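Local coordinates for protein amidase, hydantoinase/carbamoylase family (Burkholderia ambifaria, PDB 5TP4) that probably hydrolyses N-carbamoyl-L-amino acids to the free amino acids, as a zinc-dependent member of the peptidase M20 family, at residues A246-I260 with A309-V323. Residues are numbered along the deposited sequence; the frame is centred on the assembly and turned at random.
Sequences AYFASAQMALELERI and ALRDACARVAAARGV
Helices 246-260 and 309-321 run roughly antiparallel, their axes 9.5 Å apart at closest and 147° between directions, with M253 beside C314 midway along. They are the helix pair on one face of the four-stranded antiparallel sheet in the small domain through which many dimeric M20-family enzymes pair, and which meets the second subunit here too. V317 is the central knob, seated among A249, Q252, M253 and E256. Its CG1, anti to the backbone N (chi1 169°), packs against Q252 OE1 and the carbonyl oxygen of A249, while CG2 lies against the aliphatic part of E256. On the sheet side, M253 lays its CG 3.7 Å from C314 SG, and its extended chain carries SD along the same sulfur and CE on to A318 CB; M253 and C314 both rest on V325 of strand 324-337. At one end I260 CD1 packs 3.9 Å from A309 CB; at the other, V323 CG2 meets A249 CB.

Polar groups close the side facing away from the sheet. R321 runs extended past A249, and its NE donates 2.7 Å to Q252 OE1, nearly straight on, with amide and guanidinium planes 85° apart; NH1 also pairs with E258 of the second subunit. Farther along, E256 OE1 accepts from three nitrogens, which probably offsets the closeness of the two arginines: R259 grips it side-on through NE and NH2, and R316 NH2 comes from above the carboxylate plane at 3.0 Å from OE1.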
ATOM      1  N   ALA B 246     -12.914   5.762   0.343  1.00 10.80           N
ATOM      2  CA  ALA B 246     -12.075   5.740  -0.843  1.00  9.61           C
ATOM      3  C   ALA B 246     -11.498   4.359  -1.127  1.00 10.30           C
ATOM      4  O   ALA B 246     -11.080   4.109  -2.268  1.00 10.64           O
ATOM      5  CB  ALA B 246     -10.938   6.761  -0.715  1.00 13.14           C
ATOM      6  N   TYR B 247     -11.435   3.467  -0.127  1.00 11.80           N
ATOM      7  CA  TYR B 247     -10.844   2.167  -0.422  1.00 10.48           C
ATOM      8  C   TYR B 247     -11.863   1.221  -1.031  1.00 10.94           C
ATOM      9  O   TYR B 247     -11.537   0.509  -1.987  1.00 11.70           O
ATOM     10  CB  TYR B 247     -10.204   1.544   0.822  1.00  9.78           C
ATOM     11  CG  TYR B 247      -9.534   0.241   0.439  1.00  9.21           C
ATOM     12  CD1 TYR B 247      -8.315   0.238  -0.253  1.00 11.36           C
ATOM     13  CD2 TYR B 247     -10.150  -0.972   0.701  1.00 12.42           C
ATOM     14  CE1 TYR B 247      -7.711  -0.961  -0.633  1.00 11.23           C
ATOM     15  CE2 TYR B 247      -9.548  -2.184   0.327  1.00 12.98           C
ATOM     16  CZ  TYR B 247      -8.350  -2.162  -0.339  1.00 14.88           C
ATOM     17  OH  TYR B 247      -7.760  -3.350  -0.703  1.00 18.38           O
ATOM     18  N   PHE B 248     -13.104   1.212  -0.530  1.00 11.30           N
ATOM     19  CA  PHE B 248     -14.122   0.409  -1.208  1.00  8.33           C
ATOM     20  C   PHE B 248     -14.331   0.927  -2.619  1.00  9.79           C
ATOM     21  O   PHE B 248     -14.580   0.136  -3.536  1.00  9.52           O
ATOM     22  CB  PHE B 248     -15.473   0.422  -0.469  1.00  9.56           C
ATOM     23  CG  PHE B 248     -15.575  -0.538   0.702  1.00 11.84           C
ATOM     24  CD1 PHE B 248     -14.845  -1.718   0.748  1.00 10.27           C
ATOM     25  CD2 PHE B 248     -16.445  -0.246   1.757  1.00 11.92           C
ATOM     26  CE1 PHE B 248     -14.976  -2.597   1.852  1.00 12.99           C
ATOM     27  CE2 PHE B 248     -16.565  -1.106   2.856  1.00 10.23           C
ATOM     28  CZ  PHE B 248     -15.826  -2.276   2.893  1.00 12.60           C
ATOM     29  N   ALA B 249     -14.229   2.247  -2.809  1.00 11.37           N
ATOM     30  CA  ALA B 249     -14.347   2.815  -4.153  1.00  9.99           C
ATOM     31  C   ALA B 249     -13.213   2.333  -5.049  1.00  9.79           C
ATOM     32  O   ALA B 249     -13.437   1.933  -6.202  1.00 11.67           O
ATOM     33  CB  ALA B 249     -14.360   4.344  -4.086  1.00 10.13           C
ATOM     34  N   SER B 250     -11.986   2.351  -4.526  1.00  8.41           N
ATOM     35  CA  SER B 250     -10.837   1.903  -5.301  1.00  8.36           C
ATOM     36  C   SER B 250     -10.956   0.445  -5.659  1.00 11.56           C
ATOM     37  O   SER B 250     -10.480   0.011  -6.716  1.00  9.90           O
ATOM     38  CB  SER B 250      -9.542   2.127  -4.515  1.00 12.92           C
ATOM     39  OG  SER B 250      -9.262   3.514  -4.375  1.00 17.48           O
ATOM     40  N   ALA B 251     -11.495  -0.358  -4.737  1.00 10.35           N
ATOM     41  CA  ALA B 251     -11.679  -1.769  -5.016  1.00  9.42           C
ATOM     42  C   ALA B 251     -12.671  -1.977  -6.148  1.00 13.09           C
ATOM     43  O   ALA B 251     -12.434  -2.801  -7.039  1.00 13.06           O
ATOM     44  CB  ALA B 251     -12.136  -2.494  -3.741  1.00  9.67           C
ATOM     45  N   GLN B 252     -13.774  -1.218  -6.159  1.00 10.53           N
ATOM     46  CA  GLN B 252     -14.708  -1.372  -7.271  1.00 11.73           C
ATOM     47  C   GLN B 252     -14.073  -0.927  -8.576  1.00 11.54           C
ATOM     48  O   GLN B 252     -14.318  -1.531  -9.635  1.00 12.17           O
ATOM     49  CB  GLN B 252     -16.003  -0.603  -7.031  1.00 13.59           C
ATOM     50  CG  GLN B 252     -16.989  -0.932  -8.135  1.00 20.72           C
ATOM     51  CD  GLN B 252     -18.323  -0.316  -7.930  1.00 27.63           C
ATOM     52  OE1 GLN B 252     -18.517   0.466  -7.007  1.00 30.78           O
ATOM     53  NE2 GLN B 252     -19.272  -0.656  -8.799  1.00 37.28           N
ATOM     54  N   MET B 253     -13.267   0.132  -8.532  1.00 10.00           N
ATOM     55  CA  MET B 253     -12.611   0.556  -9.767  1.00 11.08           C
ATOM     56  C   MET B 253     -11.674  -0.530 -10.282  1.00 14.41           C
ATOM     57  O   MET B 253     -11.537  -0.716 -11.496  1.00 12.96           O
ATOM     58  CB  MET B 253     -11.844   1.852  -9.546  1.00 10.60           C
ATOM     59  CG  MET B 253     -12.728   3.031  -9.215  1.00  9.09           C
ATOM     60  SD  MET B 253     -11.724   4.479  -8.763  1.00 12.41           S
ATOM     61  CE  MET B 253     -12.977   5.556  -8.075  1.00 11.91           C
ATOM     62  N   ALA B 254     -10.986  -1.231  -9.373  1.00 10.31           N
ATOM     63  CA  ALA B 254     -10.120  -2.323  -9.817  1.00 10.84           C
ATOM     64  C   ALA B 254     -10.914  -3.379 -10.563  1.00 13.53           C
ATOM     65  O   ALA B 254     -10.450  -3.919 -11.575  1.00 15.15           O
ATOM     66  CB  ALA B 254      -9.401  -2.955  -8.612  1.00 12.47           C
ATOM     67  N   LEU B 255     -12.112  -3.703 -10.074  1.00 14.74           N
ATOM     68  CA  LEU B 255     -12.897  -4.733 -10.741  1.00 17.00           C
ATOM     69  C   LEU B 255     -13.490  -4.212 -12.050  1.00 18.42           C
ATOM     70  O   LEU B 255     -13.686  -4.994 -12.998  1.00 14.23           O
ATOM     71  CB  LEU B 255     -13.958  -5.265  -9.769  1.00 22.84           C
ATOM     72  CG  LEU B 255     -13.384  -5.988  -8.515  1.00 19.81           C
ATOM     73  CD1 LEU B 255     -14.456  -6.800  -7.773  1.00 27.98           C
ATOM     74  CD2 LEU B 255     -12.199  -6.917  -8.859  1.00 19.79           C
ATOM     75  N   GLU B 256     -13.742  -2.898 -12.140  1.00 13.43           N
ATOM     76  CA  GLU B 256     -14.094  -2.311 -13.436  1.00 13.10           C
ATOM     77  C   GLU B 256     -12.948  -2.462 -14.412  1.00 10.77           C
ATOM     78  O   GLU B 256     -13.156  -2.761 -15.588  1.00 13.33           O
ATOM     79  CB  GLU B 256     -14.445  -0.832 -13.296  1.00 11.95           C
ATOM     80  CG  GLU B 256     -15.674  -0.529 -12.482  1.00 16.59           C
ATOM     81  CD  GLU B 256     -16.972  -0.910 -13.178  1.00 28.86           C
ATOM     82  OE1 GLU B 256     -17.018  -0.920 -14.434  1.00 28.06           O
ATOM     83  OE2 GLU B 256     -17.953  -1.178 -12.448  1.00 38.52           O
ATOM     84  N   LEU B 257     -11.727  -2.243 -13.938  1.00 12.22           N
ATOM     85  CA  LEU B 257     -10.573  -2.410 -14.807  1.00 11.75           C
ATOM     86  C   LEU B 257     -10.472  -3.850 -15.295  1.00 13.03           C
ATOM     87  O   LEU B 257     -10.220  -4.098 -16.484  1.00 12.55           O
ATOM     88  CB  LEU B 257      -9.306  -1.994 -14.059  1.00 11.85           C
ATOM     89  CG  LEU B 257      -8.003  -2.259 -14.811  1.00  9.53           C
ATOM     90  CD1 LEU B 257      -8.063  -1.524 -16.165  1.00  8.67           C
ATOM     91  CD2 LEU B 257      -6.773  -1.824 -13.982  1.00 11.86           C
ATOM     92  N   GLU B 258     -10.676  -4.812 -14.387  1.00 12.80           N
ATOM     93  CA  GLU B 258     -10.671  -6.215 -14.796  1.00  9.93           C
ATOM     94  C   GLU B 258     -11.700  -6.482 -15.890  1.00 12.22           C
ATOM     95  O   GLU B 258     -11.415  -7.203 -16.857  1.00 17.59           O
ATOM     96  CB  GLU B 258     -10.923  -7.099 -13.568  1.00 14.96           C
ATOM     97  CG  GLU B 258     -10.424  -8.484 -13.734  1.00 21.66           C
ATOM     98  CD  GLU B 258     -10.469  -9.245 -12.416  1.00 22.77           C
ATOM     99  OE1 GLU B 258     -11.344  -8.940 -11.578  1.00 24.08           O
ATOM    100  OE2 GLU B 258      -9.610 -10.117 -12.233  1.00 25.55           O
ATOM    101  N   ARG B 259     -12.889  -5.883 -15.780  1.00 14.33           N
ATOM    102  CA  ARG B 259     -13.917  -6.084 -16.799  1.00 17.88           C
ATOM    103  C   ARG B 259     -13.520  -5.436 -18.125  1.00 15.54           C
ATOM    104  O   ARG B 259     -13.724  -6.020 -19.192  1.00 15.76           O
ATOM    105  CB  ARG B 259     -15.263  -5.534 -16.318  1.00 20.80           C
ATOM    106  CG  ARG B 259     -16.301  -5.438 -17.439  1.00 31.98           C
ATOM    107  CD  ARG B 259     -17.523  -4.603 -17.063  1.00 37.88           C
ATOM    108  NE  ARG B 259     -17.165  -3.225 -16.730  1.00 40.28           N
ATOM    109  CZ  ARG B 259     -16.952  -2.270 -17.629  1.00 39.64           C
ATOM    110  NH1 ARG B 259     -17.060  -2.544 -18.922  1.00 37.20           N
ATOM    111  NH2 ARG B 259     -16.632  -1.040 -17.238  1.00 33.95           N
ATOM    112  N   ILE B 260     -12.970  -4.224 -18.078  1.00 14.59           N
ATOM    113  CA  ILE B 260     -12.523  -3.554 -19.302  1.00 12.31           C
ATOM    114  C   ILE B 260     -11.475  -4.394 -20.027  1.00 14.91           C
ATOM    115  O   ILE B 260     -11.551  -4.581 -21.247  1.00 14.76           O
ATOM    116  CB  ILE B 260     -12.011  -2.137 -18.973  1.00 10.85           C
ATOM    117  CG1 ILE B 260     -13.201  -1.255 -18.573  1.00 15.26           C
ATOM    118  CG2 ILE B 260     -11.240  -1.530 -20.147  1.00 11.40           C
ATOM    119  CD1 ILE B 260     -12.812  -0.003 -17.831  1.00 15.61           C
ATOM    120  N   ALA B 309     -11.986   4.118 -21.419  1.00 13.85           N
ATOM    121  CA  ALA B 309     -12.980   3.297 -20.718  1.00 14.48           C
ATOM    122  C   ALA B 309     -12.758   3.309 -19.212  1.00 12.73           C
ATOM    123  O   ALA B 309     -13.717   3.377 -18.430  1.00 13.54           O
ATOM    124  CB  ALA B 309     -12.937   1.852 -21.232  1.00 12.97           C
ATOM    125  N   LEU B 310     -11.503   3.240 -18.784  1.00 11.46           N
ATOM    126  CA  LEU B 310     -11.211   3.272 -17.353  1.00 10.74           C
ATOM    127  C   LEU B 310     -11.564   4.631 -16.755  1.00 14.32           C
ATOM    128  O   LEU B 310     -12.154   4.717 -15.679  1.00 11.10           O
ATOM    129  CB  LEU B 310      -9.743   2.939 -17.130  1.00 10.41           C
ATOM    130  CG  LEU B 310      -9.286   3.013 -15.671  1.00 11.23           C
ATOM    131  CD1 LEU B 310     -10.003   1.947 -14.861  1.00 11.12           C
ATOM    132  CD2 LEU B 310      -7.769   2.847 -15.576  1.00 14.85           C
ATOM    133  N   ARG B 311     -11.259   5.712 -17.462  1.00 12.94           N
ATOM    134  CA  ARG B 311     -11.627   7.011 -16.924  1.00 12.19           C
ATOM    135  C   ARG B 311     -13.134   7.129 -16.776  1.00 12.58           C
ATOM    136  O   ARG B 311     -13.624   7.644 -15.762  1.00 14.61           O
ATOM    137  CB  ARG B 311     -11.088   8.125 -17.826  1.00 12.94           C
ATOM    138  CG  ARG B 311      -9.578   8.172 -17.873  1.00 14.00           C
ATOM    139  CD  ARG B 311      -9.098   9.237 -18.889  1.00 14.98           C
ATOM    140  NE  ARG B 311      -7.637   9.373 -18.843  1.00 18.26           N
ATOM    141  CZ  ARG B 311      -6.988  10.124 -17.955  1.00 19.53           C
ATOM    142  NH1 ARG B 311      -7.661  10.809 -17.030  1.00 15.04           N
ATOM    143  NH2 ARG B 311      -5.666  10.177 -17.984  1.00 19.11           N
ATOM    144  N   ASP B 312     -13.884   6.663 -17.782  1.00 13.85           N
ATOM    145  CA  ASP B 312     -15.344   6.718 -17.717  1.00 13.51           C
ATOM    146  C   ASP B 312     -15.854   5.873 -16.555  1.00 13.51           C
ATOM    147  O   ASP B 312     -16.733   6.303 -15.793  1.00 14.89           O
ATOM    148  CB  ASP B 312     -15.957   6.217 -19.023  1.00 15.99           C
ATOM    149  CG  ASP B 312     -15.602   7.093 -20.233  1.00 27.63           C
ATOM    150  OD1 ASP B 312     -15.301   8.293 -20.059  1.00 29.60           O
ATOM    151  OD2 ASP B 312     -15.649   6.581 -21.370  1.00 26.49           O
ATOM    152  N   ALA B 313     -15.333   4.654 -16.430  1.00 15.40           N
ATOM    153  CA  ALA B 313     -15.799   3.744 -15.381  1.00 14.64           C
ATOM    154  C   ALA B 313     -15.504   4.297 -13.998  1.00 14.65           C
ATOM    155  O   ALA B 313     -16.358   4.253 -13.102  1.00 14.48           O
ATOM    156  CB  ALA B 313     -15.155   2.365 -15.543  1.00 12.34           C
ATOM    157  N   CYS B 314     -14.273   4.775 -13.783  1.00 13.28           N
ATOM    158  CA  CYS B 314     -13.935   5.330 -12.479  1.00 13.61           C
ATOM    159  C   CYS B 314     -14.787   6.546 -12.148  1.00 12.58           C
ATOM    160  O   CYS B 314     -15.152   6.755 -10.987  1.00 13.42           O
ATOM    161  CB  CYS B 314     -12.447   5.675 -12.428  1.00 12.72           C
ATOM    162  SG  CYS B 314     -11.388   4.216 -12.434  1.00 13.53           S
ATOM    163  N   ALA B 315     -15.089   7.387 -13.144  1.00 11.92           N
ATOM    164  CA  ALA B 315     -15.975   8.511 -12.876  1.00 12.54           C
ATOM    165  C   ALA B 315     -17.333   8.029 -12.384  1.00 17.68           C
ATOM    166  O   ALA B 315     -17.906   8.613 -11.460  1.00 15.90           O
ATOM    167  CB  ALA B 315     -16.145   9.361 -14.131  1.00 15.62           C
ATOM    168  N   ARG B 316     -17.867   6.970 -13.003  1.00 16.14           N
ATOM    169  CA  ARG B 316     -19.182   6.458 -12.615  1.00 14.76           C
ATOM    170  C   ARG B 316     -19.148   5.887 -11.203  1.00 14.21           C
ATOM    171  O   ARG B 316     -20.039   6.165 -10.387  1.00 12.82           O
ATOM    172  CB  ARG B 316     -19.638   5.396 -13.616  1.00 18.83           C
ATOM    173  CG  ARG B 316     -20.901   4.656 -13.215  1.00 27.37           C
ATOM    174  CD  ARG B 316     -21.442   3.777 -14.355  1.00 33.81           C
ATOM    175  NE  ARG B 316     -20.406   2.989 -15.034  1.00 40.34           N
ATOM    176  CZ  ARG B 316     -19.827   1.895 -14.531  1.00 40.99           C
ATOM    177  NH1 ARG B 316     -20.158   1.441 -13.320  1.00 32.37           N
ATOM    178  NH2 ARG B 316     -18.900   1.258 -15.241  1.00 38.82           N
ATOM    179  N   VAL B 317     -18.117   5.097 -10.892  1.00 15.26           N
ATOM    180  CA  VAL B 317     -17.957   4.555  -9.537  1.00 15.31           C
ATOM    181  C   VAL B 317     -17.859   5.682  -8.528  1.00 16.22           C
ATOM    182  O   VAL B 317     -18.495   5.643  -7.466  1.00 13.21           O
ATOM    183  CB  VAL B 317     -16.722   3.634  -9.454  1.00 12.31           C
ATOM    184  CG1 VAL B 317     -16.385   3.270  -7.960  1.00 12.03           C
ATOM    185  CG2 VAL B 317     -16.961   2.389 -10.271  1.00 14.99           C
ATOM    186  N   ALA B 318     -17.067   6.704  -8.841  1.00 14.17           N
ATOM    187  CA  ALA B 318     -16.864   7.782  -7.875  1.00 17.44           C
ATOM    188  C   ALA B 318     -18.168   8.525  -7.604  1.00 16.76           C
ATOM    189  O   ALA B 318     -18.469   8.860  -6.455  1.00 18.08           O
ATOM    190  CB  ALA B 318     -15.787   8.751  -8.381  1.00 18.51           C
ATOM    191  N   ALA B 319     -18.964   8.765  -8.648  1.00 15.96           N
ATOM    192  CA  ALA B 319     -20.224   9.484  -8.468  1.00 14.18           C
ATOM    193  C   ALA B 319     -21.206   8.665  -7.648  1.00 17.99           C
ATOM    194  O   ALA B 319     -21.963   9.212  -6.838  1.00 19.31           O
ATOM    195  CB  ALA B 319     -20.820   9.835  -9.822  1.00 18.24           C
ATOM    196  N   ALA B 320     -21.194   7.351  -7.833  1.00 17.18           N
ATOM    197  CA  ALA B 320     -22.119   6.500  -7.094  1.00 20.63           C
ATOM    198  C   ALA B 320     -21.767   6.432  -5.617  1.00 21.75           C
ATOM    199  O   ALA B 320     -22.653   6.238  -4.775  1.00 24.26           O
ATOM    200  CB  ALA B 320     -22.129   5.103  -7.716  1.00 16.33           C
ATOM    201  N   ARG B 321     -20.491   6.563  -5.281  1.00 12.71           N
ATOM    202  CA  ARG B 321     -20.009   6.396  -3.918  1.00 12.24           C
ATOM    203  C   ARG B 321     -19.711   7.720  -3.223  1.00 15.18           C
ATOM    204  O   ARG B 321     -19.293   7.705  -2.063  1.00 20.53           O
ATOM    205  CB  ARG B 321     -18.748   5.515  -3.921  1.00 14.51           C
ATOM    206  CG  ARG B 321     -19.036   4.076  -4.303  1.00 14.76           C
ATOM    207  CD  ARG B 321     -17.777   3.252  -4.491  1.00 14.44           C
ATOM    208  NE  ARG B 321     -18.143   1.863  -4.681  1.00 15.05           N
ATOM    209  CZ  ARG B 321     -18.315   0.997  -3.678  1.00 17.93           C
ATOM    210  NH1 ARG B 321     -18.111   1.374  -2.417  1.00 10.70           N
ATOM    211  NH2 ARG B 321     -18.678  -0.250  -3.943  1.00 11.83           N
ATOM    212  N   GLY B 322     -19.878   8.847  -3.912  1.00 17.17           N
ATOM    213  CA  GLY B 322     -19.599  10.144  -3.315  1.00 17.39           C
ATOM    214  C   GLY B 322     -18.136  10.452  -3.065  1.00 24.90           C
ATOM    215  O   GLY B 322     -17.824  11.221  -2.142  1.00 20.60           O
ATOM    216  N   VAL B 323     -17.224   9.895  -3.876  1.00 16.22           N
ATOM    217  CA  VAL B 323     -15.794  10.162  -3.718  1.00 13.69           C
ATOM    218  C   VAL B 323     -15.327  10.870  -4.979  1.00 14.95           C
ATOM    219  O   VAL B 323     -16.112  11.063  -5.914  1.00 16.11           O
ATOM    220  CB  VAL B 323     -14.958   8.882  -3.450  1.00 11.93           C
ATOM    221  CG1 VAL B 323     -15.414   8.202  -2.148  1.00 14.89           C
ATOM    222  CG2 VAL B 323     -15.020   7.902  -4.606  1.00 12.36           C
TER